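Local coordinates for protein pyocin S8 (Pseudomonas aeruginosa, PDB 6W0V) that probably kills rival bacteria by cutting their DNA, this chain being its nuclease domain, held here by its immunity protein, at residues 86-100 / 113-125. The protein carries 1 engineered substitution. Numbering follows the deposited sequence.
Engineered in segment 86-100: A95 (natural residue Glu).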
ATOM      1  N   GLU A  86       8.242   4.049  -7.151  1.00 19.88           N
ATOM      2  CA  GLU A  86       8.491   4.687  -5.839  1.00 21.05           C
ATOM      3  C   GLU A  86       8.890   3.624  -4.822  1.00 19.99           C
ATOM      4  O   GLU A  86       9.172   3.977  -3.684  1.00 21.50           O
ATOM      5  CB  GLU A  86       7.247   5.462  -5.427  1.00 24.24           C
ATOM      6  CG  GLU A  86       7.123   6.785  -6.145  1.00 28.89           C
ATOM      7  CD  GLU A  86       8.384   7.627  -6.082  1.00 29.61           C
ATOM      8  OE1 GLU A  86       8.789   8.120  -7.144  1.00 33.36           O
ATOM      9  OE2 GLU A  86       8.966   7.781  -4.964  1.00 28.51           O
ATOM     10  N   GLN A  87       8.945   2.366  -5.231  1.00 19.32           N
ATOM     11  CA  GLN A  87       9.367   1.264  -4.340  1.00 19.08           C
ATOM     12  C   GLN A  87      10.890   1.220  -4.310  1.00 19.87           C
ATOM     13  O   GLN A  87      11.533   1.638  -5.285  1.00 23.44           O
ATOM     14  CB  GLN A  87       8.765  -0.048  -4.813  1.00 17.75           C
ATOM     15  CG  GLN A  87       7.261   0.075  -4.965  1.00 17.77           C
ATOM     16  CD  GLN A  87       6.579  -1.183  -5.430  1.00 16.76           C
ATOM     17  OE1 GLN A  87       5.351  -1.240  -5.465  1.00 17.20           O
ATOM     18  NE2 GLN A  87       7.369  -2.189  -5.759  1.00 15.88           N
ATOM     19  N   ALA A  88      11.431   0.742  -3.201  1.00 21.50           N
ATOM     20  CA  ALA A  88      12.879   0.544  -3.010  1.00 23.88           C
ATOM     21  C   ALA A  88      13.074  -0.899  -2.579  1.00 27.78           C
ATOM     22  O   ALA A  88      12.983  -1.182  -1.356  1.00 26.48           O
ATOM     23  CB  ALA A  88      13.413   1.519  -2.003  1.00 24.86           C
ATOM     24  N   GLY A  89      13.224  -1.761  -3.587  1.00 31.59           N
ATOM     25  CA  GLY A  89      13.351  -3.215  -3.431  1.00 31.23           C
ATOM     26  C   GLY A  89      12.228  -3.752  -2.575  1.00 30.21           C
ATOM     27  O   GLY A  89      11.049  -3.535  -2.940  1.00 30.29           O
ATOM     28  N   GLY A  90      12.589  -4.380  -1.457  1.00 30.23           N
ATOM     29  CA  GLY A  90      11.650  -5.013  -0.515  1.00 31.90           C
ATOM     30  C   GLY A  90      10.614  -4.028  -0.019  1.00 28.75           C
ATOM     31  O   GLY A  90       9.500  -4.473   0.315  1.00 32.20           O
ATOM     32  N   ARG A  91      10.957  -2.737   0.031  1.00 24.37           N
ATOM     33  CA  ARG A  91      10.060  -1.689   0.575  1.00 23.16           C
ATOM     34  C   ARG A  91       9.166  -1.185  -0.554  1.00 18.18           C
ATOM     35  O   ARG A  91       9.666  -0.534  -1.476  1.00 20.99           O
ATOM     36  CB  ARG A  91      10.863  -0.577   1.252  1.00 26.16           C
ATOM     37  CG  ARG A  91      11.647  -1.045   2.472  1.00 31.17           C
ATOM     38  CD  ARG A  91      10.784  -1.657   3.565  1.00 35.06           C
ATOM     39  NE  ARG A  91      10.243  -0.668   4.491  1.00 40.72           N
ATOM     40  CZ  ARG A  91      10.937  -0.068   5.456  1.00 43.12           C
ATOM     41  NH1 ARG A  91      12.221  -0.335   5.629  1.00 47.85           N
ATOM     42  NH2 ARG A  91      10.342   0.812   6.242  1.00 44.23           N
ATOM     43  N   ASP A  92       7.880  -1.492  -0.473  1.00 15.26           N
ATOM     44  CA  ASP A  92       6.943  -1.198  -1.580  1.00 14.84           C
ATOM     45  C   ASP A  92       5.681  -0.512  -1.071  1.00 15.64           C
ATOM     46  O   ASP A  92       4.795  -0.232  -1.881  1.00 16.19           O
ATOM     47  CB  ASP A  92       6.579  -2.493  -2.299  1.00 16.41           C
ATOM     48  CG  ASP A  92       6.162  -3.608  -1.362  1.00 18.40           C
ATOM     49  OD1 ASP A  92       5.836  -3.304  -0.203  1.00 17.68           O
ATOM     50  OD2 ASP A  92       6.180  -4.767  -1.797  1.00 21.54           O
ATOM     51  N   LYS A  93       5.613  -0.228   0.225  1.00 15.25           N
ATOM     52  CA  LYS A  93       4.434   0.392   0.854  1.00 16.44           C
ATOM     53  C   LYS A  93       4.755   1.845   1.145  1.00 14.67           C
ATOM     54  O   LYS A  93       5.925   2.158   1.425  1.00 15.50           O
ATOM     55  CB  LYS A  93       4.110  -0.215   2.215  1.00 19.10           C
ATOM     56  CG  LYS A  93       4.106  -1.720   2.280  1.00 19.31           C
ATOM     57  CD  LYS A  93       3.123  -2.288   1.311  1.00 18.78           C
ATOM     58  CE  LYS A  93       2.895  -3.756   1.575  1.00 19.99           C
ATOM     59  NZ  LYS A  93       4.164  -4.518   1.521  1.00 20.03           N
ATOM     60  N   TYR A  94       3.737   2.680   1.155  1.00 14.99           N
ATOM     61  CA  TYR A  94       3.861   4.025   1.744  1.00 14.51           C
ATOM     62  C   TYR A  94       4.367   3.858   3.164  1.00 15.93           C
ATOM     63  O   TYR A  94       3.825   3.052   3.915  1.00 15.93           O
ATOM     64  CB  TYR A  94       2.539   4.765   1.675  1.00 15.64           C
ATOM     65  CG  TYR A  94       2.318   5.304   0.299  1.00 16.17           C
ATOM     66  CD1 TYR A  94       3.042   6.392  -0.149  1.00 16.18           C
ATOM     67  CD2 TYR A  94       1.465   4.667  -0.580  1.00 16.08           C
ATOM     68  CE1 TYR A  94       2.870   6.889  -1.424  1.00 16.84           C
ATOM     69  CE2 TYR A  94       1.276   5.154  -1.855  1.00 16.73           C
ATOM     70  CZ  TYR A  94       1.982   6.263  -2.277  1.00 17.51           C
ATOM     71  OH  TYR A  94       1.813   6.753  -3.529  1.00 19.33           O
ATOM     72  N   ALA A  95       5.448   4.558   3.452  1.00 16.14           N
ATOM     73  CA  ALA A  95       6.120   4.504   4.757  1.00 16.39           C
ATOM     74  C   ALA A  95       5.602   5.673   5.578  1.00 16.08           C
ATOM     75  O   ALA A  95       5.423   6.761   5.034  1.00 17.19           O
ATOM     76  CB  ALA A  95       7.604   4.555   4.574  1.00 19.33           C
ATOM     77  N   ILE A  96       5.298   5.413   6.835  1.00 14.69           N
ATOM     78  CA  ILE A  96       5.074   6.507   7.804  1.00 14.84           C
ATOM     79  C   ILE A  96       6.422   6.749   8.462  1.00 16.40           C
ATOM     80  O   ILE A  96       6.886   5.856   9.167  1.00 19.28           O
ATOM     81  CB  ILE A  96       3.980   6.132   8.800  1.00 15.76           C
ATOM     82  CG1 ILE A  96       2.674   5.783   8.088  1.00 16.30           C
ATOM     83  CG2 ILE A  96       3.809   7.250   9.806  1.00 17.21           C
ATOM     84  CD1 ILE A  96       1.663   5.124   8.977  1.00 17.28           C
ATOM     85  N   HIS A  97       7.038   7.877   8.140  1.00 16.21           N
ATOM     86  CA  HIS A  97       8.416   8.213   8.551  1.00 17.87           C
ATOM     87  C   HIS A  97       8.343   9.070   9.802  1.00 17.41           C
ATOM     88  O   HIS A  97       7.527   9.993   9.845  1.00 16.93           O
ATOM     89  CB  HIS A  97       9.143   8.944   7.431  1.00 20.71           C
ATOM     90  CG  HIS A  97      10.482   9.423   7.851  1.00 21.94           C
ATOM     91  ND1 HIS A  97      11.487   8.546   8.209  1.00 23.01           N
ATOM     92  CD2 HIS A  97      10.981  10.668   7.983  1.00 23.72           C
ATOM     93  CE1 HIS A  97      12.559   9.238   8.531  1.00 23.43           C
ATOM     94  NE2 HIS A  97      12.272  10.539   8.404  1.00 25.86           N
ATOM     95  N   HIS A  98       9.174   8.745  10.779  1.00 18.44           N
ATOM     96  CA  HIS A  98       9.392   9.587  11.975  1.00 18.98           C
ATOM     97  C   HIS A  98      10.446  10.626  11.628  1.00 21.42           C
ATOM     98  O   HIS A  98      11.604  10.232  11.427  1.00 23.08           O
ATOM     99  CB  HIS A  98       9.789   8.711  13.143  1.00 19.78           C
ATOM    100  CG  HIS A  98       8.629   7.923  13.614  1.00 18.12           C
ATOM    101  ND1 HIS A  98       8.375   6.655  13.159  1.00 19.77           N
ATOM    102  CD2 HIS A  98       7.635   8.244  14.466  1.00 19.28           C
ATOM    103  CE1 HIS A  98       7.285   6.206  13.748  1.00 19.83           C
ATOM    104  NE2 HIS A  98       6.822   7.160  14.563  1.00 18.72           N
ATOM    105  N   VAL A  99      10.029  11.883  11.508  1.00 22.25           N
ATOM    106  CA  VAL A  99      10.897  12.998  11.037  1.00 24.18           C
ATOM    107  C   VAL A  99      12.076  13.103  11.999  1.00 25.14           C
ATOM    108  O   VAL A  99      13.232  13.089  11.540  1.00 27.09           O
ATOM    109  CB  VAL A  99      10.125  14.323  10.938  1.00 24.91           C
ATOM    110  CG1 VAL A  99      11.052  15.484  10.616  1.00 27.59           C
ATOM    111  CG2 VAL A  99       9.017  14.223   9.909  1.00 23.32           C
ATOM    112  N   VAL A 100      11.773  13.206  13.287  1.00 25.08           N
ATOM    113  CA  VAL A 100      12.784  13.014  14.361  1.00 26.25           C
ATOM    114  C   VAL A 100      12.781  11.520  14.655  1.00 25.13           C
ATOM    115  O   VAL A 100      11.725  10.990  15.049  1.00 22.74           O
ATOM    116  CB  VAL A 100      12.487  13.844  15.621  1.00 26.48           C
ATOM    117  CG1 VAL A 100      13.487  13.542  16.725  1.00 28.30           C
ATOM    118  CG2 VAL A 100      12.451  15.331  15.314  1.00 29.94           C
ATOM    119  N   ASN A 113       5.218  14.398  14.029  1.00 17.18           N
ATOM    120  CA  ASN A 113       6.559  13.822  13.782  1.00 18.18           C
ATOM    121  C   ASN A 113       6.493  12.838  12.614  1.00 17.29           C
ATOM    122  O   ASN A 113       7.509  12.184  12.334  1.00 19.04           O
ATOM    123  CB  ASN A 113       7.109  13.124  15.020  1.00 19.19           C
ATOM    124  CG  ASN A 113       8.574  12.801  14.863  1.00 20.75           C
ATOM    125  OD1 ASN A 113       9.320  13.578  14.272  1.00 21.72           O
ATOM    126  ND2 ASN A 113       8.981  11.647  15.361  1.00 20.97           N
ATOM    127  N   LEU A 114       5.337  12.722  11.968  1.00 16.34           N
ATOM    128  CA  LEU A 114       5.159  11.700  10.916  1.00 15.82           C
ATOM    129  C   LEU A 114       5.066  12.376   9.562  1.00 16.27           C
ATOM    130  O   LEU A 114       4.400  13.402   9.429  1.00 18.41           O
ATOM    131  CB  LEU A 114       3.906  10.879  11.184  1.00 15.43           C
ATOM    132  CG  LEU A 114       3.845  10.268  12.578  1.00 16.00           C
ATOM    133  CD1 LEU A 114       2.559   9.485  12.736  1.00 16.30           C
ATOM    134  CD2 LEU A 114       5.058   9.391  12.853  1.00 15.97           C
ATOM    135  N   ARG A 115       5.689  11.734   8.593  1.00 16.63           N
ATOM    136  CA  ARG A 115       5.529  12.089   7.176  1.00 17.97           C
ATOM    137  C   ARG A 115       5.232  10.802   6.451  1.00 17.85           C
ATOM    138  O   ARG A 115       5.851   9.797   6.773  1.00 18.40           O
ATOM    139  CB  ARG A 115       6.817  12.675   6.611  1.00 21.10           C
ATOM    140  CG  ARG A 115       7.277  13.913   7.346  1.00 24.43           C
ATOM    141  CD  ARG A 115       6.222  14.965   7.258  1.00 28.80           C
ATOM    142  NE  ARG A 115       6.191  15.638   5.974  1.00 33.03           N
ATOM    143  CZ  ARG A 115       5.832  16.909   5.853  1.00 35.51           C
ATOM    144  NH1 ARG A 115       5.784  17.488   4.668  1.00 35.80           N
ATOM    145  NH2 ARG A 115       5.524  17.603   6.931  1.00 38.96           N
ATOM    146  N   VAL A 116       4.349  10.846   5.479  1.00 17.87           N
ATOM    147  CA  VAL A 116       4.203   9.662   4.607  1.00 16.99           C
ATOM    148  C   VAL A 116       5.148   9.853   3.430  1.00 16.67           C
ATOM    149  O   VAL A 116       5.219  10.950   2.871  1.00 17.87           O
ATOM    150  CB  VAL A 116       2.748   9.421   4.221  1.00 16.98           C
ATOM    151  CG1 VAL A 116       2.646   8.243   3.267  1.00 17.50           C
ATOM    152  CG2 VAL A 116       1.925   9.190   5.468  1.00 17.48           C
ATOM    153  N   MET A 117       5.901   8.806   3.145  1.00 17.49           N
ATOM    154  CA  MET A 117       6.951   8.827   2.119  1.00 18.50           C
ATOM    155  C   MET A 117       6.818   7.555   1.310  1.00 17.30           C
ATOM    156  O   MET A 117       6.411   6.535   1.855  1.00 17.66           O
ATOM    157  CB  MET A 117       8.332   8.837   2.763  1.00 20.14           C
ATOM    158  CG  MET A 117       8.552  10.025   3.633  1.00 22.41           C
ATOM    159  SD  MET A 117      10.234   9.972   4.177  1.00 25.45           S
ATOM    160  CE  MET A 117      10.485  11.693   4.598  1.00 29.81           C
ATOM    161  N   THR A 118       7.205   7.617   0.057  1.00 16.90           N
ATOM    162  CA  THR A 118       7.448   6.381  -0.698  1.00 18.59           C
ATOM    163  C   THR A 118       8.731   5.776  -0.162  1.00 18.65           C
ATOM    164  O   THR A 118       9.573   6.484   0.386  1.00 19.11           O
ATOM    165  CB  THR A 118       7.557   6.687  -2.181  1.00 20.30           C
ATOM    166  OG1 THR A 118       8.696   7.538  -2.316  1.00 20.72           O
ATOM    167  CG2 THR A 118       6.294   7.328  -2.708  1.00 21.12           C
ATOM    168  N   PRO A 119       8.914   4.454  -0.305  1.00 17.65           N
ATOM    169  CA  PRO A 119      10.170   3.817   0.071  1.00 19.63           C
ATOM    170  C   PRO A 119      11.367   4.521  -0.566  1.00 19.53           C
ATOM    171  O   PRO A 119      12.371   4.667   0.086  1.00 22.98           O
ATOM    172  CB  PRO A 119       9.991   2.406  -0.480  1.00 20.05           C
ATOM    173  CG  PRO A 119       8.512   2.171  -0.333  1.00 19.98           C
ATOM    174  CD  PRO A 119       7.889   3.491  -0.723  1.00 18.24           C
ATOM    175  N   LYS A 120      11.226   4.912  -1.832  1.00 21.44           N
ATOM    176  CA  LYS A 120      12.311   5.565  -2.600  1.00 23.54           C
ATOM    177  C   LYS A 120      12.757   6.814  -1.843  1.00 24.98           C
ATOM    178  O   LYS A 120      13.970   7.016  -1.699  1.00 28.19           O
ATOM    179  CB  LYS A 120      11.836   5.924  -4.006  1.00 26.48           C
ATOM    180  CG  LYS A 120      12.901   6.529  -4.901  1.00 29.46           C
ATOM    181  CD  LYS A 120      12.342   7.028  -6.213  1.00 32.92           C
ATOM    182  CE  LYS A 120      13.248   8.029  -6.897  1.00 37.59           C
ATOM    183  NZ  LYS A 120      13.533   9.205  -6.040  1.00 40.26           N
ATOM    184  N   MET A 121      11.806   7.619  -1.375  1.00 24.96           N
ATOM    185  CA  MET A 121      12.128   8.841  -0.602  1.00 26.36           C
ATOM    186  C   MET A 121      12.592   8.427   0.794  1.00 24.98           C
ATOM    187  O   MET A 121      13.589   8.977   1.273  1.00 25.55           O
ATOM    188  CB  MET A 121      10.919   9.770  -0.488  1.00 30.71           C
ATOM    189  CG  MET A 121      10.680  10.589  -1.738  1.00 35.98           C
ATOM    190  SD  MET A 121      12.214  11.223  -2.483  1.00 41.43           S
ATOM    191  CE  MET A 121      12.977  12.021  -1.072  1.00 43.31           C
ATOM    192  N   HIS A 122      11.886   7.481   1.404  1.00 21.54           N
ATOM    193  CA  HIS A 122      12.087   7.064   2.813  1.00 22.06           C
ATOM    194  C   HIS A 122      13.524   6.586   3.026  1.00 22.68           C
ATOM    195  O   HIS A 122      14.141   6.960   4.030  1.00 25.02           O
ATOM    196  CB  HIS A 122      11.081   5.976   3.167  1.00 23.08           C
ATOM    197  CG  HIS A 122      11.040   5.698   4.624  1.00 24.11           C
ATOM    198  ND1 HIS A 122      10.798   4.445   5.126  1.00 25.86           N
ATOM    199  CD2 HIS A 122      11.228   6.511   5.683  1.00 25.07           C
ATOM    200  CE1 HIS A 122      10.810   4.496   6.443  1.00 26.49           C
ATOM    201  NE2 HIS A 122      11.082   5.753   6.811  1.00 24.89           N
ATOM    202  N   ILE A 123      14.040   5.797   2.087  1.00 23.16           N
ATOM    203  CA  ILE A 123      15.361   5.119   2.210  1.00 24.23           C
ATOM    204  C   ILE A 123      16.484   6.160   2.098  1.00 27.22           C
ATOM    205  O   ILE A 123      17.613   5.859   2.538  1.00 28.42           O
ATOM    206  CB  ILE A 123      15.456   4.004   1.156  1.00 25.27           C
ATOM    207  CG1 ILE A 123      16.387   2.876   1.594  1.00 28.42           C
ATOM    208  CG2 ILE A 123      15.816   4.557  -0.214  1.00 27.74           C
ATOM    209  CD1 ILE A 123      16.074   1.566   0.922  1.00 30.91           C
ATOM    210  N   GLN A 124      16.181   7.342   1.554  1.00 28.54           N
ATOM    211  CA  GLN A 124      17.150   8.459   1.411  1.00 31.86           C
ATOM    212  C   GLN A 124      17.229   9.224   2.734  1.00 33.86           C
ATOM    213  O   GLN A 124      18.094  10.108   2.846  1.00 36.08           O
ATOM    214  CB  GLN A 124      16.767   9.333   0.219  1.00 34.69           C
ATOM    215  CG  GLN A 124      16.791   8.561  -1.087  1.00 35.83           C
ATOM    216  CD  GLN A 124      16.461   9.424  -2.279  1.00 38.71           C
ATOM    217  OE1 GLN A 124      15.449   9.225  -2.947  1.00 40.57           O
ATOM    218  NE2 GLN A 124      17.317  10.395  -2.549  1.00 38.02           N
ATOM    219  N   VAL A 125      16.365   8.872   3.693  1.00 34.05           N
ATOM    220  CA  VAL A 125      16.508   9.210   5.140  1.00 39.87           C
ATOM    221  C   VAL A 125      16.719   7.897   5.907  1.00 43.48           C
ATOM    222  O   VAL A 125      16.715   7.834   7.136  1.00 51.11           O
ATOM    223  CB  VAL A 125      15.291   9.990   5.671  1.00 39.12           C
ATOM    224  CG1 VAL A 125      15.689  10.910   6.814  1.00 39.02           C
ATOM    225  CG2 VAL A 125      14.585  10.781   4.577  1.00 37.59           C
TER
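N113 closes one end of the contact with its carboxamide: OD1 accepts from V100 N through a lone pair (2.7 Å), while ND2 reaches V100 O at 2.8 Å in the plane of the amide. CG anti to the backbone N (chi1 -168°) turns both polar ends of N113 to V100. Four antiparallel bridges follow, from H98–L114 to A95–M117; H97 N to R115 O, 2.6 Å, is nearly linear. The face carrying I96, H98, L114 and V116 is closely packed: CG2 of I96 is 3.9 Å from CB of L114, CD2 of L114 lies over one face of the H98 ring, 3.2 Å from CD2 of H98, and helix 45-57 covers this side through W45, F48 and F52. The two strands and the short helix that starts at P119 fit the ββα motif of HNH nucleases, consistent with the His-Me finger clan. Across the sheet, H97 and H122 meet rim to rim with planes 72° apart, ND1 of H97 3.1 Å from NE2 of H122; the methyl of A95, engineered from glutamate, sits over one H122 face. Near the helix start, OE2 of E86 accepts a hydrogen bond from OG1 of T118 on its anti lone pair, and this OG1 N-caps the helix by accepting from M121 N. Packing is looser towards solvent, where exposed I123 only brushes A88 (CD1 to CB, 4.0 Å) and the R91 guanidinium stands 85° to the H122 ring, NH2 3.7 Å from CE1.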